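Local coordinates for protein dehalogenase-like hydrolase (Ralstonia solanacearum, PDB 3UMB) that probably hydrolyses small (S)-2-haloalkanoic acids to the corresponding (R)-2-hydroxyalkanoic acids, releasing halide, and belongs to the HAD-like hydrolase superfamily, at residues A[10-13]-A[14-18]; A[40-43]-A[44-48]. One frame throughout, in Å; residues are numbered along the deposited sequence.

Interaction 1 is the turn that follows the central strand 6-9 of the HAD core; interaction 2 is a two-turn piece of helix 33-54, later in the chain. Their centres lie 16 Å apart and their nearest atoms about 5 Å, so they do not touch. The narrowest approach is Arg41 NH1 to Tyr12 CB, 5.3 Å. Arg41 NH2 comes within 6.0 Å of Asp10 OD2, where HAD relatives carry their nucleophile; Asn181 touches both side chains. The magnesium ion of interaction 2 lies far from that site, 15.8 Å from Asp10 OD2, between the two subunits. Residues 40-48 thus send Arg41 toward the probable active site and Asp42 toward the second subunit.

Interaction 1 (A[10-13]-A[14-18])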
loop_
_atom_site.group_PDB
_atom_site.type_symbol
_atom_site.label_atom_id
_atom_site.label_comp_id
_atom_site.label_asym_id
_atom_site.label_seq_id
_atom_site.Cartn_x
_atom_site.Cartn_y
_atom_site.Cartn_z
ATOM N N ASP A 10 -18.209 2.943 -3.939
ATOM C CA ASP A 10 -16.968 2.587 -4.637
ATOM C C ASP A 10 -17.311 1.937 -6.002
ATOM O O ASP A 10 -18.389 1.377 -6.195
ATOM C CB ASP A 10 -16.281 1.561 -3.740
ATOM C CG ASP A 10 -14.941 1.132 -4.237
ATOM O OD1 ASP A 10 -14.227 1.984 -4.835
ATOM O OD2 ASP A 10 -14.616 -0.066 -4.015
ATOM N N ALA A 11 -16.398 2.002 -6.946
ATOM C CA ALA A 11 -16.650 1.493 -8.288
ATOM C C ALA A 11 -16.321 -0.041 -8.462
ATOM O O ALA A 11 -17.202 -0.938 -8.412
ATOM C CB ALA A 11 -15.840 2.397 -9.351
ATOM N N TYR A 12 -15.045 -0.294 -8.642
ATOM C CA TYR A 12 -14.476 -1.605 -8.968
ATOM C C TYR A 12 -14.676 -2.644 -7.864
ATOM O O TYR A 12 -14.417 -2.367 -6.703
ATOM C CB TYR A 12 -12.991 -1.382 -9.250
ATOM C CG TYR A 12 -12.779 -0.342 -10.334
ATOM C CD1 TYR A 12 -13.330 -0.538 -11.606
ATOM C CD2 TYR A 12 -12.087 0.850 -10.101
ATOM C CE1 TYR A 12 -13.176 0.405 -12.651
ATOM C CE2 TYR A 12 -11.934 1.836 -11.160
ATOM C CZ TYR A 12 -12.482 1.590 -12.446
ATOM O OH TYR A 12 -12.402 2.487 -13.540
ATOM N N GLY A 13 -15.174 -3.831 -8.236
ATOM C CA GLY A 13 -15.431 -4.914 -7.271
ATOM C C GLY A 13 -16.727 -4.714 -6.491
ATOM O O GLY A 13 -17.225 -5.638 -5.817
ATOM N N THR A 14 -17.298 -3.508 -6.584
ATOM C CA THR A 14 -18.489 -3.155 -5.822
ATOM C C THR A 14 -19.651 -3.100 -6.828
ATOM O O THR A 14 -20.578 -3.929 -6.824
ATOM C CB THR A 14 -18.271 -1.781 -5.100
ATOM O OG1 THR A 14 -17.109 -1.841 -4.232
ATOM C CG2 THR A 14 -19.503 -1.363 -4.337
ATOM N N LEU A 15 -19.555 -2.124 -7.725
ATOM C CA LEU A 15 -20.561 -1.904 -8.748
ATOM C C LEU A 15 -20.230 -2.730 -9.966
ATOM O O LEU A 15 -21.138 -3.323 -10.580
ATOM C CB LEU A 15 -20.601 -0.425 -9.124
ATOM C CG LEU A 15 -21.184 0.452 -8.025
ATOM C CD1 LEU A 15 -21.072 1.899 -8.431
ATOM C CD2 LEU A 15 -22.632 0.035 -7.720
ATOM N N PHE A 16 -18.931 -2.737 -10.282
ATOM C CA PHE A 16 -18.378 -3.360 -11.463
ATOM C C PHE A 16 -17.521 -4.608 -11.178
ATOM O O PHE A 16 -16.478 -4.506 -10.517
ATOM C CB PHE A 16 -17.433 -2.390 -12.172
ATOM C CG PHE A 16 -17.961 -0.999 -12.348
ATOM C CD1 PHE A 16 -19.304 -0.749 -12.582
ATOM C CD2 PHE A 16 -17.074 0.075 -12.330
ATOM C CE1 PHE A 16 -19.753 0.557 -12.756
ATOM C CE2 PHE A 16 -17.508 1.375 -12.521
ATOM C CZ PHE A 16 -18.849 1.620 -12.731
ATOM N N ASP A 17 -17.908 -5.757 -11.738
ATOM C CA ASP A 17 -17.087 -6.984 -11.658
ATOM C C ASP A 17 -15.831 -6.838 -12.540
ATOM O O ASP A 17 -15.937 -6.760 -13.787
ATOM C CB ASP A 17 -17.935 -8.230 -12.044
ATOM C CG ASP A 17 -17.298 -9.580 -11.618
ATOM O OD1 ASP A 17 -16.057 -9.645 -11.384
ATOM O OD2 ASP A 17 -18.062 -10.588 -11.534
ATOM N N VAL A 18 -14.662 -6.776 -11.887
ATOM C CA VAL A 18 -13.327 -6.744 -12.541
ATOM C C VAL A 18 -12.957 -8.152 -13.107
ATOM O O VAL A 18 -11.974 -8.329 -13.853
ATOM C CB VAL A 18 -12.260 -6.235 -11.478
ATOM C CG1 VAL A 18 -10.797 -6.485 -11.871
ATOM C CG2 VAL A 18 -12.479 -4.807 -11.205
#
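The squiggle of the HAD fold, a single wide helical turn after strand 6-9, winds from Ala11 to Phe16, within the D-A-Y-G-T signature of HAD motif I. Its evidence is one carbonyl: Ala11 O accepts Thr14 N at 3.2 Å, Leu15 N at 2.7 Å and Phe16 N at 3.1 Å. The Leu15 donor lies in the carbonyl plane and the other two stand well out of it, so the three N-H groups converge from distinct directions. Gly13 takes a positive phi of 79°, which favours glycine, and its N bonds to Phe16 O at 2.7 Å, in the single bridge of Tyr12 with Phe16. Strand 16-17 then pairs with 99-100. Asp10 sits where HAD enzymes carry their nucleophilic aspartate. With chi1 at -176° the carboxylate lies beside its own carbonyl carbon, where Thr14 OG1 donates to OD2 over 3.1 Å, on the anti side and tilted from the carboxylate plane; OD2 also takes Ser179 OG, while Thr14 OG1 is held by Ser180 N. On the apolar side Phe16 turns an edge toward the Tyr12 face in an offset edge-to-face pair, centroids 5.9 Å apart and planes at 64°, while Phe16 CE2 rests 3.7 Å from Ala11 CB.

Interaction 2 (A[40-43]-A[44-48]); sequences WRDR and QIDYT. With MG (magnesium ion), chain H.
Arg41 and Gln44 meet with guanidinium and amide planes nearly perpendicular, 87° apart. NH1 of Arg41 donates to Gln44 OE1 over 2.8 Å; the oxygen lies in the guanidinium plane, but the donor approaches from above the amide plane. One turn on, Ile45 CG1 covers the centre of one guanidinium face, 3.5 Å from Arg41 CZ, so an edge bond and a face contact limit the group's rotation. The bend at chi2 (59°) turns the otherwise extended arginine, whose CB points away, toward these later residues. On another side Asp42 and Asp46 set their carboxylates 79° apart, with Asp42 OD2 only 3.0 Å from Asp46 OD2. The magnesium ion and Arg43 probably offset their repulsion. Asp42 OD1 binds the magnesium ion at 2.3 Å, two waters also ligate it, and Asp46 OD1 is a longer 3.0 Å from the ion. Arg43 NH2 adds a salt bridge of 3.3 Å to Asp42 OD2, nearly in the guanidinium plane, whereas Asp46 OD2 lies well out of that plane. Asp42 OD1 of the second subunit binds the same magnesium ion, so it bridges the two chains, and Glu206 of that subunit forms a salt bridge with Arg43 NH1 and a hydrogen bond with Tyr47 OH. Within the chain, helix 33-54 packs on helix 64-78: Trp40 NE1 and Gln44 NE2 bond to Thr68, and Arg43 and Tyr47 lie against Tyr74.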
loop_
_atom_site.group_PDB
_atom_site.type_symbol
_atom_site.label_atom_id
_atom_site.label_comp_id
_atom_site.label_asym_id
_atom_site.label_seq_id
_atom_site.Cartn_x
_atom_site.Cartn_y
_atom_site.Cartn_z
ATOM N N TRP A 40 -0.982 -7.183 -10.594
ATOM C CA TRP A 40 -1.401 -5.934 -11.201
ATOM C C TRP A 40 -2.289 -5.075 -10.288
ATOM O O TRP A 40 -2.065 -3.861 -10.155
ATOM C CB TRP A 40 -2.145 -6.271 -12.460
ATOM C CG TRP A 40 -2.551 -5.141 -13.291
ATOM C CD1 TRP A 40 -2.140 -3.845 -13.224
ATOM C CD2 TRP A 40 -3.439 -5.233 -14.377
ATOM N NE1 TRP A 40 -2.751 -3.099 -14.215
ATOM C CE2 TRP A 40 -3.565 -3.941 -14.931
ATOM C CE3 TRP A 40 -4.200 -6.296 -14.923
ATOM C CZ2 TRP A 40 -4.401 -3.678 -16.020
ATOM C CZ3 TRP A 40 -5.018 -6.036 -16.013
ATOM C CH2 TRP A 40 -5.121 -4.730 -16.547
ATOM N N ARG A 41 -3.260 -5.717 -9.645
ATOM C CA ARG A 41 -4.124 -5.051 -8.666
ATOM C C ARG A 41 -3.309 -4.583 -7.454
ATOM O O ARG A 41 -3.444 -3.439 -7.022
ATOM C CB ARG A 41 -5.276 -5.971 -8.255
ATOM C CG ARG A 41 -6.262 -5.410 -7.201
ATOM C CD ARG A 41 -6.965 -4.079 -7.638
ATOM N NE ARG A 41 -7.842 -3.570 -6.569
ATOM C CZ ARG A 41 -8.336 -2.322 -6.512
ATOM N NH1 ARG A 41 -8.054 -1.420 -7.465
ATOM N NH2 ARG A 41 -9.107 -1.958 -5.487
ATOM N N ASP A 42 -2.444 -5.454 -6.939
ATOM C CA ASP A 42 -1.519 -5.087 -5.872
ATOM C C ASP A 42 -0.755 -3.818 -6.214
ATOM O O ASP A 42 -0.776 -2.856 -5.458
ATOM C CB ASP A 42 -0.494 -6.192 -5.612
ATOM C CG ASP A 42 0.431 -5.899 -4.391
ATOM O OD1 ASP A 42 -0.087 -5.899 -3.230
ATOM O OD2 ASP A 42 1.672 -5.690 -4.595
ATOM N N ARG A 43 -0.051 -3.819 -7.332
ATOM C CA ARG A 43 0.796 -2.651 -7.662
ATOM C C ARG A 43 -0.030 -1.430 -8.023
ATOM O O ARG A 43 0.369 -0.312 -7.732
ATOM C CB ARG A 43 1.877 -2.965 -8.714
ATOM C CG ARG A 43 2.979 -3.869 -8.135
ATOM C CD ARG A 43 3.689 -3.163 -6.982
ATOM N NE ARG A 43 5.106 -3.504 -6.889
ATOM C CZ ARG A 43 5.601 -4.533 -6.178
ATOM N NH1 ARG A 43 6.917 -4.747 -6.110
ATOM N NH2 ARG A 43 4.805 -5.379 -5.523
ATOM N N GLN A 44 -1.227 -1.642 -8.581
ATOM C CA GLN A 44 -2.083 -0.499 -8.912
ATOM C C GLN A 44 -2.408 0.293 -7.646
ATOM O O GLN A 44 -2.208 1.491 -7.573
ATOM C CB GLN A 44 -3.330 -0.966 -9.667
ATOM C CG GLN A 44 -4.391 0.068 -9.887
ATOM C CD GLN A 44 -5.716 -0.556 -10.301
ATOM O OE1 GLN A 44 -6.220 -1.437 -9.610
ATOM N NE2 GLN A 44 -6.249 -0.145 -11.474
ATOM N N ILE A 45 -2.833 -0.420 -6.626
ATOM C CA ILE A 45 -3.140 0.171 -5.371
ATOM C C ILE A 45 -1.879 0.641 -4.645
ATOM O O ILE A 45 -1.850 1.730 -4.151
ATOM C CB ILE A 45 -4.037 -0.762 -4.582
ATOM C CG1 ILE A 45 -5.408 -0.792 -5.246
ATOM C CG2 ILE A 45 -4.223 -0.283 -3.140
ATOM C CD1 ILE A 45 -6.120 0.628 -5.267
ATOM N N ASP A 46 -0.826 -0.155 -4.622
ATOM C CA ASP A 46 0.397 0.265 -3.997
ATOM C C ASP A 46 0.825 1.614 -4.545
ATOM O O ASP A 46 1.224 2.482 -3.772
ATOM C CB ASP A 46 1.509 -0.728 -4.273
ATOM C CG ASP A 46 1.377 -1.984 -3.462
ATOM O OD1 ASP A 46 0.439 -2.028 -2.615
ATOM O OD2 ASP A 46 2.205 -2.910 -3.715
ATOM N N TYR A 47 0.768 1.779 -5.882
ATOM C CA TYR A 47 1.230 2.998 -6.529
ATOM C C TYR A 47 0.380 4.204 -6.185
ATOM O O TYR A 47 0.922 5.276 -6.011
ATOM C CB TYR A 47 1.365 2.839 -8.051
ATOM C CG TYR A 47 2.511 1.932 -8.534
ATOM C CD1 TYR A 47 3.509 1.442 -7.656
ATOM C CD2 TYR A 47 2.644 1.608 -9.875
ATOM C CE1 TYR A 47 4.567 0.596 -8.119
ATOM C CE2 TYR A 47 3.703 0.768 -10.345
ATOM C CZ TYR A 47 4.654 0.290 -9.466
ATOM O OH TYR A 47 5.683 -0.494 -9.946
ATOM N N THR A 48 -0.931 4.050 -6.036
ATOM C CA THR A 48 -1.769 5.212 -5.633
ATOM C C THR A 48 -1.391 5.678 -4.217
ATOM O O THR A 48 -1.303 6.855 -3.964
ATOM C CB THR A 48 -3.257 4.877 -5.645
ATOM O OG1 THR A 48 -3.521 3.855 -4.701
ATOM C CG2 THR A 48 -3.735 4.434 -7.040
HETATM MG MG MG H . 0.233 -4.673 -1.307
HETATM O O HOH W 1 2.269 -5.594 -2.090
HETATM O O HOH W 2 -1.685 -6.051 -1.165
#